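Local structure of GDSL-like Lipase/Acylhydrolase family protein (Neisseria meningitidis, 4K7J) at residues G85-P91 against I197-I202; G118-G124 against W224-R228; A144-V149 against G182-L187; Q220-W224 against K265-T269. The protein probably hydrolyses O-acetyl esters on peptidoglycan, acting as an SGNH-family esterase with an alpha/beta fold and a catalytic triad. One frame throughout, in Å; residues are numbered along the deposited sequence.

Contact 1 (G85-P91 against I197-I202); sequences GIGWVYP and IGFINI
An antiparallel beta pairing with a classic bulge joins G85-P91 to I197-I202 of strand 195-203, and I86 and G87 together face I202 across it. G87 and I202 form a hydrogen-bonded pair, G87 N to I202 O at 3.0 Å and I202 N to G87 O at 2.9 Å. The next hydrogen-bonded pair is V89 with I200, where V89 N gives to I200 O at 2.9 Å and I200 N gives back to V89 O. At the bulge, water 1 accepts from I86 N and donates to I202 O, while CD1 of I86 meets CD1 of I202 at 3.6 Å. The strand is part of the five-stranded antiparallel sheet that also holds 125-128 and 147-155; the chain at 85-91 runs against it and turns a corner at W88. Between the two hydrogen-bonded pairs, W88 and N201 share one face of the pairing. N201 CG lies anti to its own N (chi1 -171°), which lays the amide over the W88 indole, stacked with the planes 18° apart. N201 ND2 is hydrogen-bonded to E203 OE2, and W88 NE1 to T238 O. Further along, Y90 and F199 lie side by side and point the same way, Y90 CD1 3.5 Å from F199 CE2, and the ring of P91 rests on the backbone of G198, its CB 3.2 Å from G198 O.

Contact 2 (G118-G124 against W224-R228); sequences GDFPLGG and WSKWR
The backbones of F120 and R228 are joined by one hydrogen bond, R228 N to F120 O, 2.9 Å long. Ahead of it, D119 is the centre of an inverse gamma turn; beyond it, P121 to G124 form a type II beta turn. The facing residues W224 to K226 are 3-10, and W227 N closes back on W224 O. Water 2 ties the backbones further, accepting from G118 N and donating to K226 O at 2.7 Å.

W227 has the largest share of the contact. Its indole lies flat against the turn, with G123 N 3.3 Å from CZ3 and G124 CA 3.2 Å from NE1, while G123 CA makes a CH-pi contact over the six-membered ring. From the same turn, L122 reaches CZ3 of W227 with its CD1 at 3.7 Å, and that methyl also lies over a face of W224. The indole NE1 of W227 bonds S113 OG. R228 lays its aliphatic part along F120 O, CG 3.3 Å away, with CG between its own N and carbonyl carbon (chi1 73°). Water 4 bridges D119 OD1 and R228 NH1, while the two charges find direct partners outside, D119 in K154 and R228 in D234. The whole is a type II turn with glycine at its third position, packed flat against a tryptophan face, and it joins the loop before strand 125-128 to the loop leading into helix 231-236.

Contact 3 (A144-V149 against G182-L187); sequences ASKQRV and GAALPL
V149 and L187 reach toward each other tip to tip, V149 CG1 lying 4.0 Å from L187 CD2. Both use the same first torsion: V149 CG1 is anti to the backbone N (chi1 178°), as is L187 CG (chi1 -176°), which carries the two branches toward one another. The other branch of V149, CG2, turns to A183 and comes 4.4 Å from its CB. In Q147, CG is set beside the backbone N by chi1 (-44°) and lies 4.2 Å from L185 CD1; the bend at chi2 folds the amide back so that NE2 makes a weak hydrogen bond to S145 O. Both Q147 and L185 touch I202 of strand 195-203. Small residues close the outer end, where A144 CB sits 3.2 Å from L185 O and A184 CB lies 3.9 Å from S145 O. Q147 and A183 are a hydrogen-bonded pair in which A183 N donates to Q147 O at 3.0 Å, and R148 with G182 is the adjoining non-hydrogen-bonded pair. This is the antiparallel edge pairing of 147-155 with outermost strand 177-183, whose chain then passes to the second five-stranded sheet, V149 and L187 packing between the two.

Contact 4 (Q220-W224 against K265-T269); sequences QLTQW and KWLDT
L221 and W266 provide the main apolar contact between the 3-10 segment 221-224 and helix 259-276. The CD2 methyl of L221 lies over the indole face, 3.4 Å from the centroid of the five-membered ring and 16° off its normal. CG of L221 is anti to the backbone N (chi1 173°), which carries the branched end out across the ring, and CB lies over the same face, above the CE2-CZ2 bond, 3.7 Å from W266 CZ2. The other methyl, CD1, meets CG2 of T269 at 3.9 Å. That same CG2 stands over the six-membered ring of W224; L221 CD1 lies over the same face of W224, so the two methyls share it. At the outer side T222 crosses K265 at about a right angle, its CG2 3.8 Å from K265 CD.

Direct hydrogen bonds between the segments are absent, and water carries the polar link. Water 5 donates to both L221 O and T269 OG1, the latter at 2.8 Å. Water 6 accepts from T222 N and from W266 NE1, again at 2.8 Å to the indole nitrogen.

Within the helix, T269 OG1 donates to K265 O, 2.8 Å away, which also receives T269 N; the two donors come from opposite faces of the carbonyl plane. The hydroxyl thus gives its proton to the helix and takes one from water 5. The interface therefore has an apolar centre with no direct polar bond, and its polar atoms at L221 O, T222 N, W266 NE1 and T269 OG1 are met through water.

Contacts 1 and 3 both reach one five-stranded antiparallel sheet, where strands 195-203 and 147-155 are neighbours; their centres lie about 12 Å apart, and I202 packs on Q147, L185 and L187. In sequence, contact 3 falls between the two segments of contact 1, whereas contacts 1 and 2 alternate their segments. P121 touches G198, so contact 2, about 16 Å from contact 1 between centres, sits against the same sheet. Contact 4 shares W224 with contact 2, lies about 13 Å from it between centres and reaches helix 259-276. Its centre is about 35 Å from that of contact 3, across the chain's centre. Contact 2 thus links the two family regions of the chain, the N-terminal and the GDSL-like.

Contact 1 (G85-P91 against I197-I202)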
loop_
_atom_site.group_PDB
_atom_site.type_symbol
_atom_site.label_atom_id
_atom_site.label_comp_id
_atom_site.label_asym_id
_atom_site.label_seq_id
_atom_site.Cartn_x
_atom_site.Cartn_y
_atom_site.Cartn_z
ATOM N N GLY A 85 9.098 3.963 -11.627
ATOM C CA GLY A 85 9.110 5.118 -10.744
ATOM C C GLY A 85 8.682 4.823 -9.311
ATOM O O GLY A 85 8.345 3.682 -8.947
ATOM N N ILE A 86 8.679 5.858 -8.483
ATOM C CA ILE A 86 8.414 5.663 -7.062
ATOM C C ILE A 86 6.943 5.426 -6.716
ATOM O O ILE A 86 6.637 4.808 -5.697
ATOM C CB ILE A 86 8.960 6.814 -6.233
ATOM C CG1 ILE A 86 8.255 8.106 -6.603
ATOM C CG2 ILE A 86 10.460 6.945 -6.446
ATOM C CD1 ILE A 86 8.267 9.099 -5.504
ATOM N N GLY A 87 6.038 5.909 -7.561
ATOM C CA GLY A 87 4.619 5.689 -7.354
ATOM C C GLY A 87 3.971 6.676 -6.400
ATOM O O GLY A 87 4.418 7.825 -6.281
ATOM N N TRP A 88 2.913 6.217 -5.730
ATOM C CA TRP A 88 2.162 7.019 -4.769
ATOM C C TRP A 88 2.886 7.049 -3.430
ATOM O O TRP A 88 3.048 6.001 -2.796
ATOM C CB TRP A 88 0.763 6.430 -4.548
ATOM C CG TRP A 88 -0.171 6.513 -5.743
ATOM C CD1 TRP A 88 -0.473 5.512 -6.624
ATOM C CD2 TRP A 88 -0.929 7.661 -6.162
ATOM N NE1 TRP A 88 -1.377 5.966 -7.567
ATOM C CE2 TRP A 88 -1.666 7.282 -7.310
ATOM C CE3 TRP A 88 -1.045 8.974 -5.685
ATOM C CZ2 TRP A 88 -2.515 8.169 -7.987
ATOM C CZ3 TRP A 88 -1.890 9.860 -6.353
ATOM C CH2 TRP A 88 -2.613 9.452 -7.496
ATOM N N VAL A 89 3.303 8.240 -2.991
ATOM C CA VAL A 89 4.006 8.394 -1.713
ATOM C C VAL A 89 3.366 9.439 -0.775
ATOM O O VAL A 89 2.497 10.199 -1.184
ATOM C CB VAL A 89 5.479 8.751 -1.948
ATOM C CG1 VAL A 89 6.088 7.789 -2.968
ATOM C CG2 VAL A 89 5.607 10.185 -2.439
ATOM N N TYR A 90 3.798 9.465 0.485
ATOM C CA TYR A 90 3.255 10.404 1.465
ATOM C C TYR A 90 3.476 11.830 0.993
ATOM O O TYR A 90 4.465 12.114 0.331
ATOM C CB TYR A 90 3.953 10.262 2.817
ATOM C CG TYR A 90 3.808 8.925 3.520
ATOM C CD1 TYR A 90 2.820 8.016 3.157
ATOM C CD2 TYR A 90 4.658 8.583 4.570
ATOM C CE1 TYR A 90 2.690 6.797 3.812
ATOM C CE2 TYR A 90 4.537 7.364 5.236
ATOM C CZ TYR A 90 3.555 6.479 4.852
ATOM O OH TYR A 90 3.439 5.275 5.496
ATOM N N PRO A 91 2.570 12.740 1.356
ATOM C CA PRO A 91 2.812 14.151 1.043
ATOM C C PRO A 91 3.767 14.815 2.045
ATOM O O PRO A 91 4.177 15.947 1.813
ATOM C CB PRO A 91 1.416 14.762 1.150
ATOM C CG PRO A 91 0.733 13.933 2.185
ATOM C CD PRO A 91 1.261 12.528 1.996
ATOM N N ILE A 197 -3.433 17.761 1.345
ATOM C CA ILE A 197 -2.827 16.943 0.281
ATOM C C ILE A 197 -2.784 15.478 0.738
ATOM O O ILE A 197 -2.466 15.193 1.895
ATOM C CB ILE A 197 -1.373 17.406 -0.031
ATOM C CG1 ILE A 197 -1.316 18.901 -0.357
ATOM C CG2 ILE A 197 -0.759 16.583 -1.162
ATOM C CD1 ILE A 197 -2.013 19.304 -1.656
ATOM N N GLY A 198 -3.118 14.563 -0.164
ATOM C CA GLY A 198 -3.086 13.140 0.117
ATOM C C GLY A 198 -1.836 12.565 -0.510
ATOM O O GLY A 198 -0.811 13.230 -0.550
ATOM N N PHE A 199 -1.906 11.333 -0.995
ATOM C CA PHE A 199 -0.732 10.730 -1.601
ATOM C C PHE A 199 -0.452 11.436 -2.915
ATOM O O PHE A 199 -1.358 11.984 -3.547
ATOM C CB PHE A 199 -0.933 9.237 -1.832
ATOM C CG PHE A 199 -0.699 8.391 -0.605
ATOM C CD1 PHE A 199 -1.618 8.377 0.431
ATOM C CD2 PHE A 199 0.441 7.608 -0.497
ATOM C CE1 PHE A 199 -1.402 7.609 1.565
ATOM C CE2 PHE A 199 0.658 6.818 0.630
ATOM C CZ PHE A 199 -0.269 6.820 1.659
ATOM N N ILE A 200 0.809 11.403 -3.311
ATOM C CA ILE A 200 1.298 12.065 -4.505
ATOM C C ILE A 200 1.953 11.014 -5.392
ATOM O O ILE A 200 2.867 10.313 -4.960
ATOM C CB ILE A 200 2.359 13.104 -4.136
ATOM C CG1 ILE A 200 1.752 14.209 -3.274
ATOM C CG2 ILE A 200 3.012 13.675 -5.385
ATOM C CD1 ILE A 200 2.759 15.229 -2.813
ATOM N N ASN A 201 1.476 10.891 -6.623
ATOM C CA ASN A 201 1.972 9.858 -7.524
ATOM C C ASN A 201 3.054 10.406 -8.409
ATOM O O ASN A 201 2.865 11.432 -9.054
ATOM C CB ASN A 201 0.866 9.325 -8.421
ATOM C CG ASN A 201 1.306 8.107 -9.213
ATOM O OD1 ASN A 201 2.151 7.339 -8.757
ATOM N ND2 ASN A 201 0.751 7.935 -10.412
ATOM N N ILE A 202 4.186 9.719 -8.447
ATOM C CA ILE A 202 5.321 10.162 -9.244
ATOM C C ILE A 202 5.797 8.995 -10.117
ATOM O O ILE A 202 6.366 8.029 -9.606
ATOM C CB ILE A 202 6.440 10.681 -8.325
ATOM C CG1 ILE A 202 5.884 11.781 -7.403
ATOM C CG2 ILE A 202 7.638 11.177 -9.129
ATOM C CD1 ILE A 202 6.849 12.249 -6.339
HETATM O O HOH W 1 9.496 8.215 -9.828
#

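Contact 2 (G118-G124 against W224-R228)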
loop_
_atom_site.group_PDB
_atom_site.type_symbol
_atom_site.label_atom_id
_atom_site.label_comp_id
_atom_site.label_asym_id
_atom_site.label_seq_id
_atom_site.Cartn_x
_atom_site.Cartn_y
_atom_site.Cartn_z
ATOM N N GLY A 118 -11.370 12.647 10.367
ATOM C CA GLY A 118 -11.187 13.691 9.387
ATOM C C GLY A 118 -11.752 13.244 8.062
ATOM O O GLY A 118 -12.278 12.137 7.919
ATOM N N ASP A 119 -11.624 14.122 7.086
ATOM C CA ASP A 119 -12.075 13.851 5.733
ATOM C C ASP A 119 -10.900 13.230 4.954
ATOM O O ASP A 119 -10.287 13.876 4.113
ATOM C CB ASP A 119 -12.517 15.182 5.125
ATOM C CG ASP A 119 -13.186 15.034 3.773
ATOM O OD1 ASP A 119 -13.807 13.987 3.509
ATOM O OD2 ASP A 119 -13.115 16.003 2.990
ATOM N N PHE A 120 -10.574 11.978 5.241
ATOM C CA PHE A 120 -9.388 11.364 4.649
ATOM C C PHE A 120 -9.671 10.805 3.257
ATOM O O PHE A 120 -10.696 10.171 3.045
ATOM C CB PHE A 120 -8.858 10.229 5.535
ATOM C CG PHE A 120 -8.344 10.671 6.894
ATOM C CD1 PHE A 120 -7.116 11.291 7.015
ATOM C CD2 PHE A 120 -9.066 10.396 8.045
ATOM C CE1 PHE A 120 -6.636 11.683 8.248
ATOM C CE2 PHE A 120 -8.595 10.774 9.292
ATOM C CZ PHE A 120 -7.379 11.418 9.399
ATOM N N PRO A 121 -8.746 11.012 2.309
ATOM C CA PRO A 121 -8.849 10.310 1.028
ATOM C C PRO A 121 -8.327 8.893 1.228
ATOM O O PRO A 121 -7.803 8.602 2.309
ATOM C CB PRO A 121 -7.898 11.102 0.124
ATOM C CG PRO A 121 -6.821 11.570 1.060
ATOM C CD PRO A 121 -7.496 11.781 2.416
ATOM N N LEU A 122 -8.472 8.033 0.221
ATOM C CA LEU A 122 -7.995 6.654 0.311
ATOM C C LEU A 122 -6.582 6.592 0.882
ATOM O O LEU A 122 -5.718 7.345 0.446
ATOM C CB LEU A 122 -8.009 5.984 -1.068
ATOM C CG LEU A 122 -7.575 4.521 -0.981
ATOM C CD1 LEU A 122 -8.754 3.663 -0.617
ATOM C CD2 LEU A 122 -6.918 4.058 -2.278
ATOM N N GLY A 123 -6.364 5.732 1.886
ATOM C CA GLY A 123 -5.043 5.559 2.483
ATOM C C GLY A 123 -4.955 6.080 3.912
ATOM O O GLY A 123 -4.052 5.706 4.682
ATOM N N GLY A 124 -5.879 6.974 4.256
ATOM C CA GLY A 124 -5.991 7.499 5.602
ATOM C C GLY A 124 -4.930 8.510 6.015
ATOM O O GLY A 124 -4.722 8.738 7.206
ATOM N N TRP A 224 -11.222 1.139 6.956
ATOM C CA TRP A 224 -11.438 2.009 5.805
ATOM C C TRP A 224 -12.670 2.905 6.045
ATOM O O TRP A 224 -12.806 3.977 5.437
ATOM C CB TRP A 224 -11.630 1.196 4.523
ATOM C CG TRP A 224 -10.373 0.546 3.977
ATOM C CD1 TRP A 224 -9.219 0.261 4.657
ATOM C CD2 TRP A 224 -10.163 0.110 2.629
ATOM N NE1 TRP A 224 -8.307 -0.325 3.812
ATOM C CE2 TRP A 224 -8.868 -0.436 2.564
ATOM C CE3 TRP A 224 -10.952 0.129 1.469
ATOM C CZ2 TRP A 224 -8.338 -0.959 1.384
ATOM C CZ3 TRP A 224 -10.426 -0.393 0.301
ATOM C CH2 TRP A 224 -9.127 -0.926 0.265
ATOM N N SER A 225 -13.563 2.466 6.933
ATOM C CA SER A 225 -14.760 3.248 7.279
ATOM C C SER A 225 -14.420 4.619 7.904
ATOM O O SER A 225 -15.239 5.540 7.882
ATOM C CB SER A 225 -15.691 2.449 8.204
ATOM O OG SER A 225 -15.173 2.416 9.519
ATOM N N LYS A 226 -13.204 4.752 8.431
ATOM C CA LYS A 226 -12.700 6.033 8.929
ATOM C C LYS A 226 -12.443 7.038 7.813
ATOM O O LYS A 226 -12.277 8.230 8.084
ATOM C CB LYS A 226 -11.375 5.840 9.680
ATOM C CG LYS A 226 -11.449 5.104 11.012
ATOM C CD LYS A 226 -10.026 5.003 11.577
ATOM C CE LYS A 226 -9.968 4.362 12.958
ATOM N NZ LYS A 226 -8.531 4.256 13.407
ATOM N N TRP A 227 -12.365 6.556 6.571
ATOM C CA TRP A 227 -12.005 7.417 5.445
ATOM C C TRP A 227 -13.282 7.940 4.771
ATOM O O TRP A 227 -14.373 7.458 5.064
ATOM C CB TRP A 227 -11.109 6.676 4.438
ATOM C CG TRP A 227 -9.896 6.010 5.032
ATOM C CD1 TRP A 227 -9.319 6.278 6.241
ATOM C CD2 TRP A 227 -9.129 4.951 4.449
ATOM N NE1 TRP A 227 -8.240 5.458 6.439
ATOM C CE2 TRP A 227 -8.100 4.634 5.353
ATOM C CE3 TRP A 227 -9.210 4.239 3.240
ATOM C CZ2 TRP A 227 -7.152 3.639 5.093
ATOM C CZ3 TRP A 227 -8.272 3.243 2.984
ATOM C CH2 TRP A 227 -7.266 2.944 3.915
ATOM N N ARG A 228 -13.149 8.919 3.879
ATOM C CA ARG A 228 -14.327 9.598 3.321
ATOM C C ARG A 228 -15.250 8.653 2.542
ATOM O O ARG A 228 -14.816 7.630 2.034
ATOM C CB ARG A 228 -13.924 10.818 2.466
ATOM C CG ARG A 228 -13.316 10.484 1.121
ATOM C CD ARG A 228 -12.526 11.670 0.560
ATOM N NE ARG A 228 -12.186 11.484 -0.854
ATOM C CZ ARG A 228 -12.945 11.915 -1.856
ATOM N NH1 ARG A 228 -14.076 12.553 -1.595
ATOM N NH2 ARG A 228 -12.580 11.704 -3.113
HETATM O O HOH W 2 -12.642 9.907 10.156
HETATM O O HOH W 3 -14.165 10.555 6.573
HETATM O O HOH W 4 -14.997 13.755 1.169
#

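Contact 3 (A144-V149 against G182-L187)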
loop_
_atom_site.group_PDB
_atom_site.type_symbol
_atom_site.label_atom_id
_atom_site.label_comp_id
_atom_site.label_asym_id
_atom_site.label_seq_id
_atom_site.Cartn_x
_atom_site.Cartn_y
_atom_site.Cartn_z
ATOM N N ALA A 144 15.979 11.882 -12.180
ATOM C CA ALA A 144 15.703 13.302 -12.493
ATOM C C ALA A 144 15.345 13.736 -13.936
ATOM O O ALA A 144 15.762 14.802 -14.404
ATOM C CB ALA A 144 16.803 14.198 -11.923
ATOM N N SER A 145 14.576 12.906 -14.630
ATOM C CA SER A 145 13.913 13.326 -15.854
ATOM C C SER A 145 12.474 13.633 -15.460
ATOM O O SER A 145 11.993 13.144 -14.442
ATOM C CB SER A 145 13.970 12.229 -16.921
ATOM O OG SER A 145 13.359 11.034 -16.465
ATOM N N LYS A 146 11.793 14.433 -16.273
ATOM C CA LYS A 146 10.438 14.867 -15.962
ATOM C C LYS A 146 9.497 13.686 -15.728
ATOM O O LYS A 146 9.279 12.869 -16.624
ATOM C CB LYS A 146 9.902 15.764 -17.082
ATOM C CG LYS A 146 10.782 16.969 -17.378
ATOM C CD LYS A 146 10.253 17.775 -18.554
ATOM C CE LYS A 146 11.174 18.945 -18.868
ATOM N NZ LYS A 146 12.552 18.481 -19.203
ATOM N N GLN A 147 8.946 13.601 -14.517
ATOM C CA GLN A 147 8.003 12.543 -14.184
ATOM C C GLN A 147 6.566 13.004 -14.411
ATOM O O GLN A 147 6.277 14.202 -14.477
ATOM C CB GLN A 147 8.158 12.131 -12.717
ATOM C CG GLN A 147 9.588 11.963 -12.228
ATOM C CD GLN A 147 10.122 10.549 -12.393
ATOM O OE1 GLN A 147 9.389 9.562 -12.270
ATOM N NE2 GLN A 147 11.415 10.447 -12.668
ATOM N N ARG A 148 5.669 12.039 -14.538
ATOM C CA ARG A 148 4.249 12.307 -14.463
ATOM C C ARG A 148 3.952 12.456 -12.983
ATOM O O ARG A 148 4.418 11.660 -12.166
ATOM C CB ARG A 148 3.453 11.143 -15.039
ATOM C CG ARG A 148 3.789 10.840 -16.488
ATOM C CD ARG A 148 3.187 9.523 -16.938
ATOM N NE ARG A 148 3.436 9.293 -18.355
ATOM C CZ ARG A 148 3.375 8.103 -18.939
ATOM N NH1 ARG A 148 3.077 7.029 -18.216
ATOM N NH2 ARG A 148 3.619 7.989 -20.242
ATOM N N VAL A 149 3.214 13.501 -12.637
ATOM C CA VAL A 149 2.891 13.770 -11.247
ATOM C C VAL A 149 1.396 13.968 -11.099
ATOM O O VAL A 149 0.785 14.750 -11.831
ATOM C CB VAL A 149 3.636 15.011 -10.719
ATOM C CG1 VAL A 149 3.244 15.304 -9.263
ATOM C CG2 VAL A 149 5.127 14.798 -10.837
ATOM N N GLY A 182 3.094 17.692 -14.658
ATOM C CA GLY A 182 4.371 17.067 -14.935
ATOM C C GLY A 182 5.516 17.861 -14.346
ATOM O O GLY A 182 5.504 19.095 -14.369
ATOM N N ALA A 183 6.513 17.156 -13.826
ATOM C CA ALA A 183 7.693 17.799 -13.264
ATOM C C ALA A 183 8.777 16.761 -13.044
ATOM O O ALA A 183 8.530 15.564 -13.166
ATOM C CB ALA A 183 7.347 18.483 -11.945
ATOM N N ALA A 184 9.972 17.218 -12.700
ATOM C CA ALA A 184 11.065 16.309 -12.402
ATOM C C ALA A 184 11.281 16.224 -10.895
ATOM O O ALA A 184 10.628 16.924 -10.120
ATOM C CB ALA A 184 12.341 16.761 -13.107
ATOM N N LEU A 185 12.187 15.343 -10.487
ATOM C CA LEU A 185 12.634 15.290 -9.103
ATOM C C LEU A 185 14.019 15.937 -9.025
ATOM O O LEU A 185 14.818 15.771 -9.940
ATOM C CB LEU A 185 12.661 13.841 -8.607
ATOM C CG LEU A 185 11.278 13.234 -8.317
ATOM C CD1 LEU A 185 11.302 11.725 -8.372
ATOM C CD2 LEU A 185 10.792 13.679 -6.951
ATOM N N PRO A 186 14.309 16.691 -7.947
ATOM C CA PRO A 186 13.473 16.996 -6.778
ATOM C C PRO A 186 12.227 17.796 -7.128
ATOM O O PRO A 186 12.240 18.611 -8.044
ATOM C CB PRO A 186 14.394 17.842 -5.890
ATOM C CG PRO A 186 15.774 17.507 -6.339
ATOM C CD PRO A 186 15.657 17.271 -7.814
ATOM N N LEU A 187 11.157 17.541 -6.389
ATOM C CA LEU A 187 9.855 18.096 -6.681
ATOM C C LEU A 187 9.512 19.062 -5.565
ATOM O O LEU A 187 9.463 18.661 -4.412
ATOM C CB LEU A 187 8.822 16.966 -6.688
ATOM C CG LEU A 187 7.383 17.277 -7.061
ATOM C CD1 LEU A 187 7.397 17.818 -8.452
ATOM C CD2 LEU A 187 6.536 16.011 -7.013
#

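Contact 4 (Q220-W224 against K265-T269)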
loop_
_atom_site.group_PDB
_atom_site.type_symbol
_atom_site.label_atom_id
_atom_site.label_comp_id
_atom_site.label_asym_id
_atom_site.label_seq_id
_atom_site.Cartn_x
_atom_site.Cartn_y
_atom_site.Cartn_z
ATOM N N GLN A 220 -6.859 -1.970 10.705
ATOM C CA GLN A 220 -7.593 -3.160 10.284
ATOM C C GLN A 220 -8.353 -2.806 9.008
ATOM O O GLN A 220 -8.633 -1.629 8.775
ATOM C CB GLN A 220 -8.580 -3.565 11.364
ATOM C CG GLN A 220 -7.913 -3.969 12.691
ATOM C CD GLN A 220 -8.943 -4.261 13.752
ATOM O OE1 GLN A 220 -9.958 -4.929 13.487
ATOM N NE2 GLN A 220 -8.723 -3.729 14.948
ATOM N N LEU A 221 -8.682 -3.804 8.186
ATOM C CA LEU A 221 -9.319 -3.528 6.893
ATOM C C LEU A 221 -10.647 -2.806 7.023
ATOM O O LEU A 221 -10.951 -1.924 6.227
ATOM C CB LEU A 221 -9.511 -4.803 6.061
ATOM C CG LEU A 221 -10.325 -4.603 4.776
ATOM C CD1 LEU A 221 -9.590 -3.697 3.801
ATOM C CD2 LEU A 221 -10.685 -5.902 4.117
ATOM N N THR A 222 -11.435 -3.177 8.030
ATOM C CA THR A 222 -12.744 -2.562 8.232
ATOM C C THR A 222 -12.625 -1.083 8.566
ATOM O O THR A 222 -13.587 -0.332 8.422
ATOM C CB THR A 222 -13.559 -3.261 9.342
ATOM O OG1 THR A 222 -12.843 -3.207 10.590
ATOM C CG2 THR A 222 -13.838 -4.711 8.960
ATOM N N GLN A 223 -11.444 -0.661 8.998
ATOM C CA GLN A 223 -11.244 0.732 9.370
ATOM C C GLN A 223 -11.065 1.662 8.172
ATOM O O GLN A 223 -10.798 2.840 8.352
ATOM C CB GLN A 223 -10.092 0.883 10.366
ATOM C CG GLN A 223 -10.438 0.274 11.729
ATOM C CD GLN A 223 -9.250 0.168 12.641
ATOM O OE1 GLN A 223 -8.126 0.042 12.184
ATOM N NE2 GLN A 223 -9.494 0.225 13.949
ATOM N N TRP A 224 -11.222 1.139 6.956
ATOM C CA TRP A 224 -11.438 2.009 5.805
ATOM C C TRP A 224 -12.670 2.905 6.045
ATOM O O TRP A 224 -12.806 3.977 5.437
ATOM C CB TRP A 224 -11.630 1.196 4.523
ATOM C CG TRP A 224 -10.373 0.546 3.977
ATOM C CD1 TRP A 224 -9.219 0.261 4.657
ATOM C CD2 TRP A 224 -10.163 0.110 2.629
ATOM N NE1 TRP A 224 -8.307 -0.325 3.812
ATOM C CE2 TRP A 224 -8.868 -0.436 2.564
ATOM C CE3 TRP A 224 -10.952 0.129 1.469
ATOM C CZ2 TRP A 224 -8.338 -0.959 1.384
ATOM C CZ3 TRP A 224 -10.426 -0.393 0.301
ATOM C CH2 TRP A 224 -9.127 -0.926 0.265
ATOM N N LYS A 265 -17.828 -7.978 5.904
ATOM C CA LYS A 265 -17.248 -6.675 5.576
ATOM C C LYS A 265 -16.090 -6.829 4.614
ATOM O O LYS A 265 -15.952 -6.057 3.666
ATOM C CB LYS A 265 -16.828 -5.927 6.838
ATOM C CG LYS A 265 -18.023 -5.361 7.576
ATOM C CD LYS A 265 -17.641 -4.608 8.827
ATOM C CE LYS A 265 -18.890 -4.054 9.515
ATOM N NZ LYS A 265 -18.534 -3.159 10.658
ATOM N N TRP A 266 -15.273 -7.850 4.839
ATOM C CA TRP A 266 -14.152 -8.125 3.945
ATOM C C TRP A 266 -14.649 -8.446 2.536
ATOM O O TRP A 266 -14.156 -7.892 1.554
ATOM C CB TRP A 266 -13.292 -9.271 4.493
ATOM C CG TRP A 266 -12.244 -8.821 5.467
ATOM C CD1 TRP A 266 -12.441 -8.205 6.675
ATOM C CD2 TRP A 266 -10.827 -8.963 5.316
ATOM N NE1 TRP A 266 -11.226 -7.949 7.275
ATOM C CE2 TRP A 266 -10.224 -8.399 6.457
ATOM C CE3 TRP A 266 -10.008 -9.493 4.311
ATOM C CZ2 TRP A 266 -8.836 -8.366 6.630
ATOM C CZ3 TRP A 266 -8.631 -9.461 4.489
ATOM C CH2 TRP A 266 -8.064 -8.900 5.637
ATOM N N LEU A 267 -15.630 -9.337 2.433
ATOM C CA LEU A 267 -16.217 -9.653 1.128
ATOM C C LEU A 267 -16.785 -8.408 0.449
ATOM O O LEU A 267 -16.588 -8.209 -0.736
ATOM C CB LEU A 267 -17.317 -10.708 1.280
ATOM C CG LEU A 267 -16.750 -12.082 1.640
ATOM C CD1 LEU A 267 -17.795 -12.976 2.308
ATOM C CD2 LEU A 267 -16.176 -12.738 0.388
ATOM N N ASP A 268 -17.499 -7.583 1.213
ATOM C CA ASP A 268 -18.007 -6.310 0.703
ATOM C C ASP A 268 -16.888 -5.429 0.149
ATOM O O ASP A 268 -17.028 -4.838 -0.922
ATOM C CB ASP A 268 -18.756 -5.535 1.788
ATOM C CG ASP A 268 -20.080 -6.172 2.155
ATOM O OD1 ASP A 268 -20.546 -7.068 1.409
ATOM O OD2 ASP A 268 -20.657 -5.770 3.192
ATOM N N THR A 269 -15.786 -5.339 0.889
ATOM C CA THR A 269 -14.658 -4.522 0.478
ATOM C C THR A 269 -14.042 -5.021 -0.828
ATOM O O THR A 269 -13.719 -4.221 -1.707
ATOM C CB THR A 269 -13.576 -4.429 1.583
ATOM O OG1 THR A 269 -14.176 -4.018 2.817
ATOM C CG2 THR A 269 -12.514 -3.418 1.199
HETATM O O HOH W 5 -13.348 -1.842 4.444
HETATM O O HOH W 6 -10.828 -5.998 9.216
#